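Local coordinates for lipoprotein (Clostridium difficile, PDB 4OTE) that probably captures methionine at the cell surface for uptake, as a zinc-binding lipoprotein of the NlpA family, at residues I7-T12 with E18-L23; K28-T33 with I213-D218; D41-N46 with E62-E67; D155-P160 with T173-P178; S227-E230 with I236-P239. All coordinates share one frame; numbering follows the deposited sequence.

Contact 1 of 5, residues I7-T12 with E18-L23. With ZN (zinc ion), chain G; ZN (zinc ion), chain H.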
# COMPACT_ATOMS: atom_id res chain seq x y z
N ILE A 7 9.71 21.49 -5.61
CA ILE A 7 9.81 20.16 -5.02
C ILE A 7 9.09 19.19 -5.96
O ILE A 7 7.92 19.38 -6.27
CB ILE A 7 9.17 20.11 -3.62
CG1 ILE A 7 9.68 21.26 -2.75
CG2 ILE A 7 9.48 18.78 -2.94
CD1 ILE A 7 9.02 21.33 -1.38
N VAL A 8 9.81 18.17 -6.41
CA VAL A 8 9.26 17.16 -7.29
C VAL A 8 9.08 15.88 -6.48
O VAL A 8 10.06 15.31 -5.99
CB VAL A 8 10.20 16.90 -8.49
CG1 VAL A 8 9.60 15.87 -9.44
CG2 VAL A 8 10.50 18.20 -9.22
N VAL A 9 7.84 15.44 -6.33
CA VAL A 9 7.54 14.22 -5.59
C VAL A 9 6.89 13.19 -6.51
O VAL A 9 5.92 13.51 -7.20
CB VAL A 9 6.62 14.49 -4.38
CG1 VAL A 9 6.48 13.24 -3.52
CG2 VAL A 9 7.16 15.65 -3.55
N GLY A 10 7.44 11.98 -6.52
CA GLY A 10 6.85 10.85 -7.24
C GLY A 10 5.82 10.14 -6.39
O GLY A 10 6.06 9.90 -5.21
N ALA A 11 4.67 9.79 -6.96
CA ALA A 11 3.63 9.13 -6.19
C ALA A 11 2.66 8.35 -7.05
O ALA A 11 2.39 8.72 -8.19
CB ALA A 11 2.87 10.14 -5.35
N THR A 12 2.13 7.27 -6.49
CA THR A 12 0.96 6.61 -7.04
C THR A 12 -0.24 7.53 -6.77
O THR A 12 -0.26 8.23 -5.76
CB THR A 12 0.74 5.24 -6.40
OG1 THR A 12 0.92 5.34 -4.99
CG2 THR A 12 1.73 4.24 -6.96
N GLU A 18 -3.05 12.25 -4.93
CA GLU A 18 -4.18 13.16 -4.76
C GLU A 18 -4.07 13.94 -3.45
O GLU A 18 -4.49 15.10 -3.39
CB GLU A 18 -5.50 12.38 -4.86
CG GLU A 18 -6.78 13.12 -4.47
CD GLU A 18 -7.02 14.42 -5.23
OE1 GLU A 18 -6.38 14.66 -6.27
OE2 GLU A 18 -7.87 15.22 -4.77
N LEU A 19 -3.49 13.33 -2.41
CA LEU A 19 -3.21 14.04 -1.16
C LEU A 19 -2.22 15.18 -1.40
O LEU A 19 -2.47 16.32 -1.00
CB LEU A 19 -2.68 13.08 -0.09
CG LEU A 19 -2.13 13.70 1.21
CD1 LEU A 19 -3.18 14.57 1.89
CD2 LEU A 19 -1.63 12.62 2.15
N LEU A 20 -1.10 14.88 -2.06
CA LEU A 20 -0.11 15.90 -2.41
C LEU A 20 -0.72 17.03 -3.24
O LEU A 20 -0.44 18.20 -2.99
CB LEU A 20 1.07 15.28 -3.16
CG LEU A 20 2.05 14.44 -2.32
CD1 LEU A 20 2.92 13.57 -3.21
CD2 LEU A 20 2.90 15.32 -1.42
N GLU A 21 -1.56 16.68 -4.22
CA GLU A 21 -2.20 17.68 -5.09
C GLU A 21 -3.03 18.66 -4.27
O GLU A 21 -2.98 19.87 -4.50
CB GLU A 21 -3.09 17.02 -6.15
CG GLU A 21 -2.36 16.27 -7.25
CD GLU A 21 -1.65 17.16 -8.26
OE1 GLU A 21 -1.71 18.40 -8.13
OE2 GLU A 21 -1.02 16.61 -9.19
N GLU A 22 -3.80 18.14 -3.32
CA GLU A 22 -4.64 18.98 -2.47
C GLU A 22 -3.84 19.77 -1.43
O GLU A 22 -4.37 20.69 -0.83
CB GLU A 22 -5.73 18.14 -1.79
CG GLU A 22 -6.74 17.55 -2.76
CD GLU A 22 -7.64 18.60 -3.41
OE1 GLU A 22 -7.73 19.73 -2.88
OE2 GLU A 22 -8.27 18.30 -4.44
N LEU A 23 -2.58 19.40 -1.22
CA LEU A 23 -1.69 20.11 -0.30
C LEU A 23 -0.80 21.16 -0.99
O LEU A 23 -0.02 21.83 -0.33
CB LEU A 23 -0.80 19.12 0.46
CG LEU A 23 -1.51 18.29 1.52
CD1 LEU A 23 -0.63 17.14 1.98
CD2 LEU A 23 -1.92 19.16 2.71
ZN ZN G . -7.97 16.93 -5.92
ZN ZN H . -0.39 17.89 -10.63
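Val9 is the first residue of strand 7-12 to reach segment 18-23, and it does so with one methyl: CG1 lies 3.6 Å from Leu20 CD1. A chi1 of -172° sends that branch toward Leu20, with CG2 left beside the backbone N, and the two side chains cross at about a right angle. Two residues on, Ala11 points its CB at the same target, 4.0 Å from Leu20 CD1. Leu20 therefore spans the pair, with a single terminal methyl set against two residues of one strand face, and the join is purely apolar.

The helix's outer face does different work. Glu18 and Glu22, one turn apart, share a zinc ion, Glu18 OE2 at 2.1 Å and Glu22 OE2 at 2.0 Å, with one further ligand atom from outside these segments. Their chains both bend at chi2 to bring the carboxylates together, and the positive metal would probably offset the nearness of the two charges. Glu18 OE2 also takes a hydrogen bond from Lys232 of helix 223-233. Glu21 holds a second zinc ion through OE2.

Strand 6-12 and helix 13-22 open a beta-alpha-beta crossover that returns in the parallel neighbour 33-39. Leu34 and Val36 of that strand also pack on Leu20, and Leu216 of helix 211-220 touches Val9.

Contact 2 of 5, residues K28-T33 with I213-D218. With ZN (zinc ion), chain I.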
# COMPACT_ATOMS: atom_id res chain seq x y z
N LYS A 28 2.77 25.98 -1.14
CA LYS A 28 3.01 27.31 -1.68
C LYS A 28 3.10 28.36 -0.56
O LYS A 28 3.85 29.32 -0.67
CB LYS A 28 1.91 27.68 -2.69
CG LYS A 28 2.30 28.80 -3.65
N GLU A 29 2.35 28.15 0.51
CA GLU A 29 2.43 29.01 1.69
C GLU A 29 3.79 28.95 2.38
O GLU A 29 4.17 29.88 3.08
CB GLU A 29 1.33 28.67 2.70
CG GLU A 29 0.00 29.31 2.37
CD GLU A 29 -1.08 28.96 3.38
OE1 GLU A 29 -0.79 28.24 4.36
OE2 GLU A 29 -2.23 29.42 3.19
N LYS A 30 4.51 27.84 2.19
CA LYS A 30 5.87 27.69 2.73
C LYS A 30 6.93 28.20 1.76
O LYS A 30 8.13 28.06 2.02
CB LYS A 30 6.16 26.22 3.05
CG LYS A 30 5.07 25.48 3.81
CD LYS A 30 4.79 26.08 5.17
CE LYS A 30 3.68 25.32 5.88
NZ LYS A 30 3.24 25.99 7.13
N GLY A 31 6.50 28.79 0.64
CA GLY A 31 7.40 29.38 -0.34
C GLY A 31 7.96 28.39 -1.34
O GLY A 31 8.99 28.65 -1.94
N TYR A 32 7.28 27.26 -1.53
CA TYR A 32 7.74 26.23 -2.46
C TYR A 32 6.67 25.88 -3.48
O TYR A 32 5.48 25.96 -3.19
CB TYR A 32 8.16 24.97 -1.70
CG TYR A 32 9.47 25.11 -0.97
CD1 TYR A 32 9.52 25.70 0.30
CD2 TYR A 32 10.66 24.68 -1.54
CE1 TYR A 32 10.71 25.84 0.97
CE2 TYR A 32 11.87 24.81 -0.87
CZ TYR A 32 11.88 25.39 0.39
OH TYR A 32 13.07 25.53 1.05
N THR A 33 7.11 25.48 -4.66
CA THR A 33 6.20 24.97 -5.69
C THR A 33 6.31 23.45 -5.69
O THR A 33 7.41 22.91 -5.59
CB THR A 33 6.56 25.55 -7.06
OG1 THR A 33 6.42 26.97 -7.02
CG2 THR A 33 5.65 24.98 -8.15
N ILE A 213 12.45 18.37 2.25
CA ILE A 213 11.90 17.18 2.90
C ILE A 213 11.16 17.61 4.16
O ILE A 213 10.08 17.09 4.47
CB ILE A 213 13.01 16.16 3.23
CG1 ILE A 213 13.64 15.63 1.93
CG2 ILE A 213 12.48 15.01 4.07
CD1 ILE A 213 12.66 14.98 0.97
N LYS A 214 11.75 18.56 4.87
CA LYS A 214 11.16 19.14 6.06
C LYS A 214 9.80 19.79 5.75
O LYS A 214 8.83 19.58 6.49
CB LYS A 214 12.12 20.17 6.62
CG LYS A 214 11.76 20.72 7.98
CD LYS A 214 12.90 21.59 8.48
CE LYS A 214 12.39 22.93 8.98
NZ LYS A 214 11.46 22.77 10.12
N VAL A 215 9.73 20.56 4.67
CA VAL A 215 8.48 21.20 4.25
C VAL A 215 7.42 20.15 3.92
O VAL A 215 6.27 20.28 4.32
CB VAL A 215 8.69 22.15 3.05
CG1 VAL A 215 7.38 22.43 2.31
CG2 VAL A 215 9.31 23.46 3.51
N LEU A 216 7.82 19.12 3.19
CA LEU A 216 6.89 18.06 2.77
C LEU A 216 6.33 17.30 3.96
O LEU A 216 5.13 17.04 4.02
CB LEU A 216 7.58 17.07 1.83
CG LEU A 216 7.74 17.50 0.37
CD1 LEU A 216 8.56 16.46 -0.37
CD2 LEU A 216 6.39 17.70 -0.30
N GLN A 217 7.19 16.95 4.91
CA GLN A 217 6.74 16.20 6.08
C GLN A 217 5.93 17.06 7.04
O GLN A 217 5.08 16.53 7.77
CB GLN A 217 7.91 15.52 6.78
CG GLN A 217 8.52 14.41 5.93
CD GLN A 217 9.24 13.36 6.74
OE1 GLN A 217 8.76 12.23 6.86
NE2 GLN A 217 10.38 13.72 7.31
N ASP A 218 6.16 18.37 7.03
CA ASP A 218 5.32 19.30 7.78
C ASP A 218 3.90 19.30 7.24
O ASP A 218 2.95 19.06 7.99
CB ASP A 218 5.90 20.73 7.75
CG ASP A 218 6.94 20.96 8.83
OD1 ASP A 218 7.16 20.06 9.67
OD2 ASP A 218 7.55 22.06 8.84
ZN ZN I . -3.08 28.34 4.92
O HOH W 1 -2.21 27.67 6.85
O HOH W 2 -4.60 27.54 3.25
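Lys30 and Val215 bring the two backbones closest, their CA atoms 7.2 Å apart, where the chain coming off helix 24-29 passes the side of helix 211-220. The turn is a Schellman motif: Gly31 takes a positive phi of 84° and is the first residue to leave helical geometry, with its N bonded back to Lys28 O. This reversal sets Lys30 and Tyr32 facing the same valine.

Val215 divides its two methyls between them. CG1 meets the start of the lysine chain, 4.0 Å from Lys30 CB, the two side chains running past each other in opposite directions. CG2 goes to the tyrosine, 3.8 Å from Tyr32 CE1, and approaches the ring obliquely. The valine's chi1 of 160° spreads the two branches so that one residue serves both partners. Lys30 bends at chi2 as it leaves the valine. Its NZ and Asp218 OD2 carry opposite charges but remain 6.1 Å apart, so any attraction acts at a distance.

Polar business is done at the margins. Tyr32 OH is hydrogen-bonded to Glu211 OE1, and Lys5 makes a cation-pi contact with the tyrosine ring. Glu29 grips a zinc ion with both carboxylate oxygens, OE2 at 2.2 Å, and two waters share that metal.

Behind the contact, Tyr32 rests on Ile7 of strand 6-12 and Ile27 of helix 24-29, while Leu216, the neighbour of Val215, covers Ile7, Val9 and Ala56 on strands 6-12 and 56-58 of the seven-stranded mixed sheet.

Contact 3 of 5, residues D41-N46 with E62-E67. With ZN (zinc ion), chain F; MSE (selenomethionine), chain C.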
# COMPACT_ATOMS: atom_id res chain seq x y z
N ASP A 41 3.25 1.93 -10.69
CA ASP A 41 3.81 0.69 -10.18
C ASP A 41 4.73 0.96 -8.99
O ASP A 41 5.09 2.11 -8.72
CB ASP A 41 4.56 -0.04 -11.30
CG ASP A 41 5.81 0.70 -11.74
OD1 ASP A 41 6.83 0.59 -11.03
OD2 ASP A 41 5.77 1.38 -12.78
N TYR A 42 5.11 -0.12 -8.31
CA TYR A 42 5.89 -0.03 -7.08
C TYR A 42 7.42 -0.08 -7.28
O TYR A 42 8.17 0.01 -6.31
CB TYR A 42 5.49 -1.15 -6.11
CG TYR A 42 4.08 -1.07 -5.54
CD1 TYR A 42 3.38 0.14 -5.45
CD2 TYR A 42 3.47 -2.21 -5.02
CE1 TYR A 42 2.11 0.19 -4.90
CE2 TYR A 42 2.20 -2.16 -4.47
CZ TYR A 42 1.53 -0.96 -4.41
OH TYR A 42 0.27 -0.92 -3.86
N ILE A 43 7.87 -0.21 -8.52
CA ILE A 43 9.31 -0.36 -8.79
C ILE A 43 9.96 0.96 -9.17
O ILE A 43 10.97 1.35 -8.58
CB ILE A 43 9.57 -1.36 -9.93
CG1 ILE A 43 8.88 -2.70 -9.66
CG2 ILE A 43 11.07 -1.55 -10.14
CD1 ILE A 43 9.54 -3.55 -8.59
N LEU A 44 9.38 1.65 -10.14
CA LEU A 44 10.02 2.84 -10.73
C LEU A 44 10.19 4.04 -9.78
O LEU A 44 11.15 4.78 -9.93
CB LEU A 44 9.28 3.27 -12.00
CG LEU A 44 9.22 2.24 -13.13
CD1 LEU A 44 8.45 2.79 -14.32
CD2 LEU A 44 10.62 1.79 -13.55
N PRO A 45 9.26 4.25 -8.83
CA PRO A 45 9.40 5.44 -7.98
C PRO A 45 10.71 5.49 -7.19
O PRO A 45 11.28 6.58 -7.04
CB PRO A 45 8.21 5.34 -7.01
CG PRO A 45 7.20 4.52 -7.74
CD PRO A 45 7.99 3.54 -8.56
N ASN A 46 11.17 4.34 -6.70
CA ASN A 46 12.44 4.27 -5.97
C ASN A 46 13.65 4.46 -6.87
O ASN A 46 14.61 5.11 -6.48
CB ASN A 46 12.55 2.95 -5.19
CG ASN A 46 11.74 2.95 -3.91
OD1 ASN A 46 11.50 4.00 -3.31
ND2 ASN A 46 11.34 1.78 -3.47
N GLU A 62 7.81 1.29 5.22
CA GLU A 62 9.23 1.09 5.50
C GLU A 62 9.72 -0.33 5.21
O GLU A 62 10.84 -0.49 4.72
CB GLU A 62 9.57 1.50 6.93
CG GLU A 62 11.06 1.42 7.25
CD GLU A 62 11.42 2.02 8.59
OE1 GLU A 62 10.52 2.22 9.43
OE2 GLU A 62 12.62 2.29 8.81
N PRO A 63 8.91 -1.36 5.53
CA PRO A 63 9.33 -2.73 5.22
C PRO A 63 9.60 -2.97 3.73
O PRO A 63 10.56 -3.63 3.38
CB PRO A 63 8.15 -3.57 5.70
CG PRO A 63 7.57 -2.78 6.81
CD PRO A 63 7.72 -1.34 6.40
N TYR A 64 8.75 -2.41 2.87
CA TYR A 64 8.95 -2.51 1.42
C TYR A 64 10.23 -1.80 1.02
O TYR A 64 11.01 -2.34 0.24
CB TYR A 64 7.76 -1.90 0.67
CG TYR A 64 7.86 -2.09 -0.83
CD1 TYR A 64 7.38 -3.24 -1.44
CD2 TYR A 64 8.46 -1.12 -1.63
CE1 TYR A 64 7.49 -3.42 -2.81
CE2 TYR A 64 8.56 -1.28 -3.00
CZ TYR A 64 8.07 -2.43 -3.59
OH TYR A 64 8.18 -2.58 -4.94
N LEU A 65 10.43 -0.60 1.55
CA LEU A 65 11.64 0.17 1.28
C LEU A 65 12.89 -0.60 1.70
O LEU A 65 13.85 -0.70 0.93
CB LEU A 65 11.57 1.54 1.98
CG LEU A 65 12.76 2.48 1.77
CD1 LEU A 65 12.30 3.94 1.80
CD2 LEU A 65 13.86 2.25 2.81
N LYS A 66 12.89 -1.14 2.91
CA LYS A 66 14.04 -1.92 3.40
C LYS A 66 14.36 -3.09 2.48
O LYS A 66 15.53 -3.37 2.21
CB LYS A 66 13.80 -2.42 4.83
CG LYS A 66 14.01 -1.34 5.89
CD LYS A 66 13.78 -1.87 7.30
CE LYS A 66 14.02 -0.78 8.34
NZ LYS A 66 13.64 -1.20 9.72
N GLU A 67 13.33 -3.75 1.99
CA GLU A 67 13.51 -4.84 1.04
C GLU A 67 14.04 -4.33 -0.30
O GLU A 67 14.88 -4.98 -0.93
CB GLU A 67 12.19 -5.61 0.85
CG GLU A 67 12.36 -7.01 0.27
CD GLU A 67 13.34 -7.87 1.07
OE1 GLU A 67 13.07 -8.14 2.26
OE2 GLU A 67 14.37 -8.30 0.50
ZN ZN F . 4.80 1.86 -14.37
N MSE C . -0.50 1.31 -0.30
CA MSE C . 0.22 -0.01 -0.23
C MSE C . -0.13 -0.68 1.05
O MSE C . 0.06 -0.11 2.13
OXT MSE C . -0.61 -1.82 1.03
CB MSE C . 1.74 0.13 -0.32
CG MSE C . 2.43 -1.23 -0.42
SE MSE C . 4.39 -1.03 -0.33
CE MSE C . 4.63 -0.26 -2.12
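Tyr42 and Tyr64 are two walls of the selenomethionine pocket, and they meet beside the ligand's methyl end. The rings make an edge-to-face pair, the edge of Tyr42 toward the face of Tyr64, with centroids 6.0 Å apart and planes at 67°. The selenomethionine methyl, CE, sits in the angle they form: 3.4 Å above the plane of the Tyr42 ring and 3.8 Å above that of Tyr64, over the centre of each. Selenium lies by the root of the Tyr64 side chain, 3.6 Å from Tyr64 CB.

Tyr64 reaches across because its CG is anti to the backbone N (chi1 -175°), carrying the phenol out to segment 41-46. There OH comes within 2.9 Å of Tyr42 O; the geometry allows a hydrogen bond, but the one proton has another acceptor within range and its place is not settled. The same OH presses on Tyr42 CB at 3.3 Å. Asn46 ND2 stands near the ring's plane at its edge, by CE2, while Asn46 OD1 is taken by Gln60 and Asn57.

Asp41 braces the turn carrying Tyr42. Its OD1 caps the coming helix twice, accepting from Leu44 N on the syn lone pair, almost straight at 173°, and from Ile43 N on the anti one. OD2 binds a zinc ion at 1.9 Å, which Asp40 also ligates. Tyr42 OH is held by Asp172.

Two tyrosine faces thus flank the selenium-bound methyl, consistent with a methionine site of the NlpA family.

Contact 4 of 5, residues D155-P160 with T173-P178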
# COMPACT_ATOMS: atom_id res chain seq x y z
N ASP A 155 0.60 -11.12 -10.90
CA ASP A 155 1.19 -9.78 -10.84
C ASP A 155 0.13 -8.86 -10.25
O ASP A 155 -1.04 -8.94 -10.63
CB ASP A 155 1.59 -9.30 -12.24
CG ASP A 155 2.41 -8.01 -12.23
OD1 ASP A 155 2.22 -7.15 -11.34
OD2 ASP A 155 3.26 -7.86 -13.13
N ILE A 156 0.55 -8.00 -9.33
CA ILE A 156 -0.36 -7.11 -8.62
C ILE A 156 -1.28 -6.31 -9.55
O ILE A 156 -2.43 -6.07 -9.22
CB ILE A 156 0.42 -6.14 -7.68
CG1 ILE A 156 -0.55 -5.37 -6.79
CG2 ILE A 156 1.30 -5.19 -8.48
CD1 ILE A 156 0.14 -4.69 -5.62
N ALA A 157 -0.77 -5.92 -10.71
CA ALA A 157 -1.55 -5.13 -11.68
C ALA A 157 -2.71 -5.92 -12.30
O ALA A 157 -3.67 -5.32 -12.79
CB ALA A 157 -0.64 -4.59 -12.77
N GLN A 158 -2.62 -7.24 -12.28
CA GLN A 158 -3.65 -8.10 -12.88
C GLN A 158 -4.82 -8.43 -11.95
O GLN A 158 -5.86 -8.88 -12.41
CB GLN A 158 -3.01 -9.40 -13.36
CG GLN A 158 -1.95 -9.22 -14.43
CD GLN A 158 -1.24 -10.51 -14.80
OE1 GLN A 158 -1.32 -11.51 -14.08
NE2 GLN A 158 -0.54 -10.49 -15.93
N ILE A 159 -4.65 -8.19 -10.65
CA ILE A 159 -5.59 -8.73 -9.66
C ILE A 159 -6.99 -8.11 -9.72
O ILE A 159 -7.98 -8.84 -9.59
CB ILE A 159 -5.02 -8.67 -8.22
CG1 ILE A 159 -3.67 -9.39 -8.15
CG2 ILE A 159 -5.99 -9.33 -7.25
CD1 ILE A 159 -2.98 -9.28 -6.81
N PRO A 160 -7.10 -6.79 -9.92
CA PRO A 160 -8.45 -6.21 -10.03
C PRO A 160 -9.30 -6.84 -11.14
O PRO A 160 -10.48 -7.14 -10.92
CB PRO A 160 -8.17 -4.73 -10.32
CG PRO A 160 -6.85 -4.48 -9.67
CD PRO A 160 -6.06 -5.74 -9.88
N THR A 173 -5.17 -0.79 -1.81
CA THR A 173 -6.05 0.35 -2.05
C THR A 173 -5.52 1.20 -3.21
O THR A 173 -6.31 1.72 -4.00
CB THR A 173 -6.27 1.16 -0.76
OG1 THR A 173 -7.18 0.44 0.08
CG2 THR A 173 -6.85 2.56 -1.03
N THR A 174 -4.19 1.30 -3.34
CA THR A 174 -3.56 1.98 -4.48
C THR A 174 -4.04 1.44 -5.84
O THR A 174 -4.15 2.20 -6.80
CB THR A 174 -2.01 1.90 -4.38
OG1 THR A 174 -1.56 2.70 -3.29
CG2 THR A 174 -1.34 2.40 -5.65
N TYR A 175 -4.33 0.14 -5.91
CA TYR A 175 -4.87 -0.46 -7.14
C TYR A 175 -6.39 -0.53 -7.16
O TYR A 175 -7.01 -0.38 -8.22
CB TYR A 175 -4.28 -1.86 -7.33
CG TYR A 175 -2.85 -1.82 -7.80
CD1 TYR A 175 -2.55 -1.99 -9.15
CD2 TYR A 175 -1.81 -1.58 -6.92
CE1 TYR A 175 -1.24 -1.94 -9.60
CE2 TYR A 175 -0.50 -1.52 -7.36
CZ TYR A 175 -0.22 -1.71 -8.70
OH TYR A 175 1.08 -1.66 -9.15
N ALA A 176 -7.01 -0.74 -6.00
CA ALA A 176 -8.45 -0.93 -5.91
C ALA A 176 -9.25 0.31 -6.33
O ALA A 176 -10.19 0.21 -7.13
CB ALA A 176 -8.85 -1.34 -4.49
N VAL A 177 -8.87 1.47 -5.80
CA VAL A 177 -9.65 2.69 -6.00
C VAL A 177 -9.68 3.14 -7.47
O VAL A 177 -10.76 3.42 -7.99
CB VAL A 177 -9.20 3.83 -5.07
CG1 VAL A 177 -9.91 5.13 -5.42
CG2 VAL A 177 -9.49 3.47 -3.62
N PRO A 178 -8.52 3.21 -8.13
CA PRO A 178 -8.55 3.58 -9.56
C PRO A 178 -9.26 2.55 -10.44
O PRO A 178 -9.77 2.91 -11.50
CB PRO A 178 -7.06 3.67 -9.93
CG PRO A 178 -6.35 3.88 -8.64
CD PRO A 178 -7.14 3.10 -7.63
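Tyr175 and Ile156 make a CH-pi contact. Ile156 CG1 lies over one face of the tyrosine ring, 4.0 Å from its centroid and 16° off the ring normal, displaced a little toward the rim, so that the isoleucine runs across the ring rather than along it. The Tyr175 ring also makes an edge-to-face pair with Tyr42, a wall of the ligand pocket.

Ordinary apolar packing extends this along the ring. Ile156 CD1 is 3.7 Å from Tyr175 CE2, and Ile156 CG2 reaches the phenol end, 3.6 Å from Tyr175 OH. Toward the CE1 side of the ring, Ala157 supplies backbone as well as side chain: its CA is 3.8 Å from Tyr175 CE1, in an oblique approach. Pro160 touches the root of the tyrosine more loosely, CG lying 4.4 Å from Tyr175 CB.

No hydrogen bond joins the two segments; within the first, Asp155 OD1 accepts from Ala157 N at 3.3 Å in an Asx turn, the donor standing well above the carboxylate plane, and so shapes the start of the segment that carries Ile156 and Ala157. Next to Tyr175, a weak hydrogen bond links Thr174 OG1 and the amino nitrogen of the bound selenomethionine.

The direct contact between 155-160 and 173-178 is therefore apolar packing. One tyrosine, packed against aliphatic groups, ties the loop after strand 150-154 to the short helix beside the ligand.

Contact 5 of 5, residues S227-E230 with I236-P239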
# COMPACT_ATOMS: atom_id res chain seq x y z
N SER A 227 -7.53 15.75 7.67
CA SER A 227 -8.92 15.91 7.25
C SER A 227 -9.12 15.50 5.78
O SER A 227 -10.14 14.91 5.44
CB SER A 227 -9.42 17.35 7.49
OG SER A 227 -8.67 18.28 6.74
N LEU A 228 -8.13 15.78 4.93
CA LEU A 228 -8.20 15.34 3.52
C LEU A 228 -8.27 13.82 3.41
O LEU A 228 -9.07 13.29 2.63
CB LEU A 228 -6.98 15.84 2.73
CG LEU A 228 -6.97 17.31 2.32
CD1 LEU A 228 -5.58 17.69 1.84
CD2 LEU A 228 -8.02 17.62 1.27
N ILE A 229 -7.43 13.13 4.16
CA ILE A 229 -7.43 11.66 4.16
C ILE A 229 -8.77 11.13 4.64
O ILE A 229 -9.36 10.25 4.00
CB ILE A 229 -6.31 11.08 5.05
CG1 ILE A 229 -4.94 11.32 4.41
CG2 ILE A 229 -6.52 9.59 5.30
CD1 ILE A 229 -3.79 11.27 5.39
N GLU A 230 -9.25 11.66 5.75
CA GLU A 230 -10.51 11.20 6.33
C GLU A 230 -11.71 11.49 5.44
O GLU A 230 -12.58 10.64 5.30
CB GLU A 230 -10.71 11.80 7.72
CG GLU A 230 -9.76 11.22 8.76
CD GLU A 230 -10.08 11.68 10.16
OE1 GLU A 230 -9.74 12.82 10.52
OE2 GLU A 230 -10.67 10.88 10.92
N ILE A 236 -10.76 3.52 4.91
CA ILE A 236 -9.83 2.62 4.19
C ILE A 236 -8.39 3.10 4.18
O ILE A 236 -7.47 2.31 3.97
CB ILE A 236 -10.31 2.29 2.75
CG1 ILE A 236 -10.26 3.51 1.83
CG2 ILE A 236 -11.72 1.71 2.77
CD1 ILE A 236 -10.41 3.16 0.36
N VAL A 237 -8.18 4.40 4.39
CA VAL A 237 -6.84 4.94 4.64
C VAL A 237 -6.89 5.63 6.00
O VAL A 237 -7.65 6.57 6.17
CB VAL A 237 -6.40 5.93 3.54
CG1 VAL A 237 -4.99 6.44 3.81
CG2 VAL A 237 -6.47 5.28 2.17
N ILE A 238 -6.10 5.16 6.96
CA ILE A 238 -6.17 5.66 8.33
C ILE A 238 -4.89 6.40 8.72
O ILE A 238 -3.82 5.80 8.70
CB ILE A 238 -6.41 4.53 9.36
CG1 ILE A 238 -7.68 3.73 9.00
CG2 ILE A 238 -6.54 5.10 10.77
CD1 ILE A 238 -7.44 2.59 8.04
N PRO A 239 -5.01 7.69 9.08
CA PRO A 239 -3.83 8.46 9.51
C PRO A 239 -3.16 7.87 10.75
O PRO A 239 -3.84 7.33 11.61
CB PRO A 239 -4.41 9.84 9.86
CG PRO A 239 -5.74 9.89 9.19
CD PRO A 239 -6.24 8.49 9.16
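Ile229 gives up the most surface here, and its closest contacts all run through a single methyl. With chi1 at -71°, CG1 folds back beside the backbone N and CG2 is the branch turned out from the helix at the terminal segment 236-239. There it fits between a valine and a proline.

Pro239 is the next in area. Its ring closes on the methyl from one side, CG lying 4.0 Å from Ile229 CG2 and CD at the same distance. The outer part of the ring also meets the start of the next helix side chain, Glu230 CG to Pro239 CG, 4.3 Å, so two successive helix residues touch the one proline.

Val237 comes third. Its CG1 is 3.8 Å from Ile229 CG2, the valine lying roughly perpendicular to the isoleucine, and its backbone comes closer still: Val237 O is 3.3 Å from the same CG2, a snug carbon-to-oxygen touch rather than a polar bond. The CA atoms of Ile229 and Val237 are 6.8 Å apart, the shortest such separation between the two segments.

Helix 223-233 thus covers the chain's last strand, 238-239, which pairs antiparallel with strand 76-84 through Ile238 and Val84. Tyr83 of that strand touches both Ile229 and Val237. Helix 13-22 lies against the pair too, with Leu19 on Ile229 and Pro15 on Val237.

Overall arrangement
From the N terminus, contact 1 closes first, a short strand-to-helix loop. Contact 2 then opens just downstream and closes some 180 residues later, tying helix 24-29 to helix 211-220; contacts 3 and 4, in series, nest inside its loop. Contact 5 closes last, and no two loops cross. Contacts 1, 2 and 5 lie on the larger mixed sheet and its helices; contacts 1 and 2 touch through Val9 and Leu216, on the same side of the chain's centre, and Leu19 and Leu228 join contacts 1 and 5. Contact 4 joins the loop after strand 150-154 of the five-stranded sheet to helix 173-176 by the ligand, where Tyr42 of contact 3 meets it; Thr12 and Ile236 link it to contacts 1 and 5.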